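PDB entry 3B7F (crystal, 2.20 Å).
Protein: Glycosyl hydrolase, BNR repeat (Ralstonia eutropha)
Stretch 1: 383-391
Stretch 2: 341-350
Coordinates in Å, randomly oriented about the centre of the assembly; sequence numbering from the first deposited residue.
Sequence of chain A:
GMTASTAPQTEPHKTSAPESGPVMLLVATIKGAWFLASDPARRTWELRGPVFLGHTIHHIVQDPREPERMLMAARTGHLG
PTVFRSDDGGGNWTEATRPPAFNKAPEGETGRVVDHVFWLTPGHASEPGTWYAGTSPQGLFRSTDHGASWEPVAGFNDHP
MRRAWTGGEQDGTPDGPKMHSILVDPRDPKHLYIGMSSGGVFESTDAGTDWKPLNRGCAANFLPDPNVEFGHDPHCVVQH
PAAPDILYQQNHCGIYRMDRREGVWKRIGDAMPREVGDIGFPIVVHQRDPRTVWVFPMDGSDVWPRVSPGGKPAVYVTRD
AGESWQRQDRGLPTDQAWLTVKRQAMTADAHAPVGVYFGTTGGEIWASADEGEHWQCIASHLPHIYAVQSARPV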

# COMPACT_ATOMS: atom_id res chain seq x y z
N PRO A 383 14.66 -7.29 10.09
CA PRO A 383 13.52 -8.09 10.50
C PRO A 383 12.45 -8.10 9.42
O PRO A 383 12.52 -7.31 8.49
CB PRO A 383 13.03 -7.36 11.75
CG PRO A 383 14.27 -6.62 12.25
CD PRO A 383 14.83 -6.13 10.98
N HIS A 384 11.51 -9.03 9.54
CA HIS A 384 10.35 -9.19 8.64
C HIS A 384 9.78 -7.83 8.17
O HIS A 384 9.24 -7.08 8.96
CB HIS A 384 9.31 -10.00 9.45
CG HIS A 384 8.02 -10.30 8.74
ND1 HIS A 384 7.64 -11.60 8.44
CD2 HIS A 384 7.00 -9.50 8.33
CE1 HIS A 384 6.46 -11.57 7.85
NE2 HIS A 384 6.05 -10.32 7.77
N ILE A 385 9.86 -7.55 6.86
CA ILE A 385 9.41 -6.27 6.29
C ILE A 385 7.91 -6.23 5.91
O ILE A 385 7.41 -7.06 5.12
CB ILE A 385 10.30 -5.86 5.06
CG1 ILE A 385 11.78 -5.73 5.45
CG2 ILE A 385 9.80 -4.57 4.43
CD1 ILE A 385 12.84 -5.82 4.23
N TYR A 386 7.22 -5.26 6.50
CA TYR A 386 5.79 -4.96 6.24
C TYR A 386 5.62 -3.92 5.12
O TYR A 386 4.80 -4.12 4.23
CB TYR A 386 5.06 -4.44 7.50
CG TYR A 386 4.76 -5.47 8.56
CD1 TYR A 386 3.94 -6.55 8.28
CD2 TYR A 386 5.23 -5.35 9.85
CE1 TYR A 386 3.64 -7.51 9.24
CE2 TYR A 386 4.91 -6.32 10.84
CZ TYR A 386 4.13 -7.40 10.52
OH TYR A 386 3.78 -8.38 11.43
N ALA A 387 6.43 -2.87 5.12
CA ALA A 387 6.30 -1.78 4.17
C ALA A 387 7.61 -1.13 3.78
O ALA A 387 8.53 -1.04 4.58
CB ALA A 387 5.37 -0.69 4.76
N VAL A 388 7.65 -0.65 2.53
CA VAL A 388 8.79 0.07 1.97
C VAL A 388 8.12 1.19 1.20
O VAL A 388 7.21 0.93 0.43
CB VAL A 388 9.69 -0.77 1.06
CG1 VAL A 388 10.85 0.07 0.55
CG2 VAL A 388 10.20 -2.02 1.80
N GLN A 389 8.55 2.42 1.46
CA GLN A 389 8.00 3.61 0.88
C GLN A 389 9.10 4.59 0.46
O GLN A 389 10.00 4.87 1.22
CB GLN A 389 7.11 4.23 1.94
CG GLN A 389 6.36 5.45 1.56
CD GLN A 389 5.21 5.20 0.60
OE1 GLN A 389 4.35 4.36 0.85
NE2 GLN A 389 5.17 5.97 -0.48
N SER A 390 9.00 5.12 -0.76
CA SER A 390 9.93 6.15 -1.20
C SER A 390 9.63 7.51 -0.53
O SER A 390 8.49 7.77 -0.09
CB SER A 390 9.92 6.30 -2.72
OG SER A 390 8.62 6.57 -3.20
N ALA A 391 10.67 8.34 -0.42
CA ALA A 391 10.60 9.64 0.22
C ALA A 391 11.71 10.52 -0.31
O ALA A 391 12.73 10.03 -0.83
CB ALA A 391 10.69 9.51 1.75
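Stretch 2 341-350: VKRQAMTADA

Stretch 2 runs alongside stretch 1 in the same direction: the short strand that ends at Ala348 and the strand of residues 385–391 differ by 5° in their N-to-C directions, and their axes approach to 5.6 Å. They do not form a regular parallel ladder. Ahead of that segment, stretch 2 makes a type I turn from Lys342 to Ala345, closed by Ala345 N donating to Lys342 O at 3.0 Å. Side chains and waters do much of the pairing.

Lys342 opens the turn with its CA-to-CB bond toward stretch 1. Its chain leaves in the m rotamer, continues with chi2 t, passes through an off-well chi3 of 146° and bends at chi4 to p. This path carries Lys342 CE to 3.6 Å from Tyr386 CD1 and delivers Lys342 NZ to His384 NE2 in a 2.9 Å hydrogen bond. The ammonium lies at the edge of the imidazole, near its plane, where the ring nitrogen's lone pair points; His384, chi1 t, starts sideways but brings its ring end nearer. A lysine suits this site because its methylenes can lie against the tyrosine while its amine reaches the histidine. The CA-to-CB bond of Tyr386 points away, yet the ring, with chi1 m, still meets the lysine chain. Water 1 joins the backbones here, accepting from Lys342 N at 3.0 Å and donating to Ile385 O at 2.8 Å.

At the turn's end, the backbones come close. Ala387 CA lies 4.0 Å from Ala345 CA, and Ala387 CB is 3.6 Å from Gln344 CB; the short alanine side chains suit so tight an approach. Val388 N donates to Gln344 O at 2.9 Å with a nearly straight angle of 169°, and Ala387 CA makes a CA-H...O contact of 3.3 Å with the same Gln344 O. The Gln344 side chain, m then t, places Gln344 OE1 where water 2 can donate to it at 2.9 Å; that water also donates to Tyr386 O at 2.8 Å and accepts from Gln344 N at 3.2 Å, linking the turn to the strand.

Farther along, the selenomethionine Met346 points away from stretch 1, and its neighbour Thr347 points toward it, the alternation expected of an extended chain. Thr347 is both greasy and polar, and its chi1 of -167° (t) uses both characters: Thr347 CG2 packs 3.9 Å from CG1 of Val388, itself t, while Thr347 OG1 accepts from Ser390 N at 3.1 Å, taking the place of a backbone carbonyl. Ser390 likewise points toward stretch 2. With chi1 p, Ser390 OG reaches Ala348 O and donates to it at 2.8 Å; a short hydroxyl side chain fits this close, polar spot. Ala348 directs its own CB away, and Gln389 does the same from stretch 1. Asp349 begins sideways, but the end of its side chain leads away, and its carboxylate is satisfied outside this contact.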

# COMPACT_ATOMS: atom_id res chain seq x y z
N VAL A 341 6.54 -10.88 -0.69
CA VAL A 341 6.55 -9.41 -0.77
C VAL A 341 5.11 -8.99 -0.41
O VAL A 341 4.17 -9.34 -1.10
CB VAL A 341 7.03 -8.91 -2.15
CG1 VAL A 341 6.95 -7.33 -2.28
CG2 VAL A 341 8.43 -9.40 -2.39
N LYS A 342 4.95 -8.30 0.73
CA LYS A 342 3.64 -7.90 1.23
C LYS A 342 3.13 -6.65 0.47
O LYS A 342 3.88 -6.05 -0.32
CB LYS A 342 3.68 -7.70 2.76
CG LYS A 342 3.72 -8.99 3.62
CD LYS A 342 4.08 -8.61 5.07
CE LYS A 342 3.42 -9.46 6.16
NZ LYS A 342 3.69 -10.88 6.13
N ARG A 343 1.85 -6.30 0.71
CA ARG A 343 1.12 -5.21 -0.00
C ARG A 343 1.77 -3.87 -0.08
O ARG A 343 1.65 -3.21 -1.10
CB ARG A 343 -0.15 -4.80 0.71
CG ARG A 343 -1.14 -5.75 0.86
CD ARG A 343 -1.95 -5.42 2.11
NE ARG A 343 -2.48 -6.74 2.41
CZ ARG A 343 -3.71 -7.14 2.22
NH1 ARG A 343 -4.66 -6.33 1.84
NH2 ARG A 343 -4.00 -8.39 2.48
N GLN A 344 2.32 -3.43 1.06
CA GLN A 344 2.95 -2.12 1.18
C GLN A 344 4.45 -2.22 0.99
O GLN A 344 5.15 -1.21 1.09
CB GLN A 344 2.66 -1.52 2.55
CG GLN A 344 1.20 -1.20 2.83
CD GLN A 344 0.90 -1.22 4.31
OE1 GLN A 344 1.09 -2.25 4.95
NE2 GLN A 344 0.42 -0.08 4.87
N ALA A 345 4.96 -3.41 0.69
CA ALA A 345 6.40 -3.63 0.57
C ALA A 345 7.04 -3.39 -0.83
O ALA A 345 8.20 -3.76 -1.03
CB ALA A 345 6.75 -5.03 1.13
N MSE A 346 6.30 -2.82 -1.79
CA MSE A 346 6.87 -2.33 -3.06
C MSE A 346 6.60 -0.85 -3.15
O MSE A 346 5.55 -0.40 -2.73
CB MSE A 346 6.28 -2.91 -4.34
CG MSE A 346 6.71 -4.26 -4.67
SE MSE A 346 6.66 -4.58 -6.60
CE MSE A 346 4.82 -4.32 -6.74
N THR A 347 7.55 -0.11 -3.74
CA THR A 347 7.41 1.32 -3.96
C THR A 347 8.25 1.71 -5.16
O THR A 347 9.09 0.92 -5.64
CB THR A 347 7.83 2.13 -2.72
OG1 THR A 347 7.42 3.50 -2.85
CG2 THR A 347 9.35 2.06 -2.51
N ALA A 348 8.02 2.91 -5.64
CA ALA A 348 8.75 3.43 -6.77
C ALA A 348 9.07 4.89 -6.51
O ALA A 348 8.38 5.54 -5.74
CB ALA A 348 7.94 3.22 -8.09
N ASP A 349 10.18 5.38 -7.06
CA ASP A 349 10.54 6.80 -6.97
C ASP A 349 9.98 7.55 -8.20
O ASP A 349 9.30 6.95 -9.03
CB ASP A 349 12.05 6.97 -6.75
CG ASP A 349 12.90 6.55 -7.93
OD1 ASP A 349 12.53 6.83 -9.09
OD2 ASP A 349 13.97 5.96 -7.69
N ALA A 350 10.26 8.86 -8.30
CA ALA A 350 9.80 9.71 -9.41
C ALA A 350 10.99 10.23 -10.22
O ALA A 350 10.88 11.26 -10.88
CB ALA A 350 8.93 10.87 -8.89
O HOH W 1 7.31 -7.94 2.48
O HOH W 2 2.11 -4.72 3.94
O HOH W 3 4.79 0.87 -0.58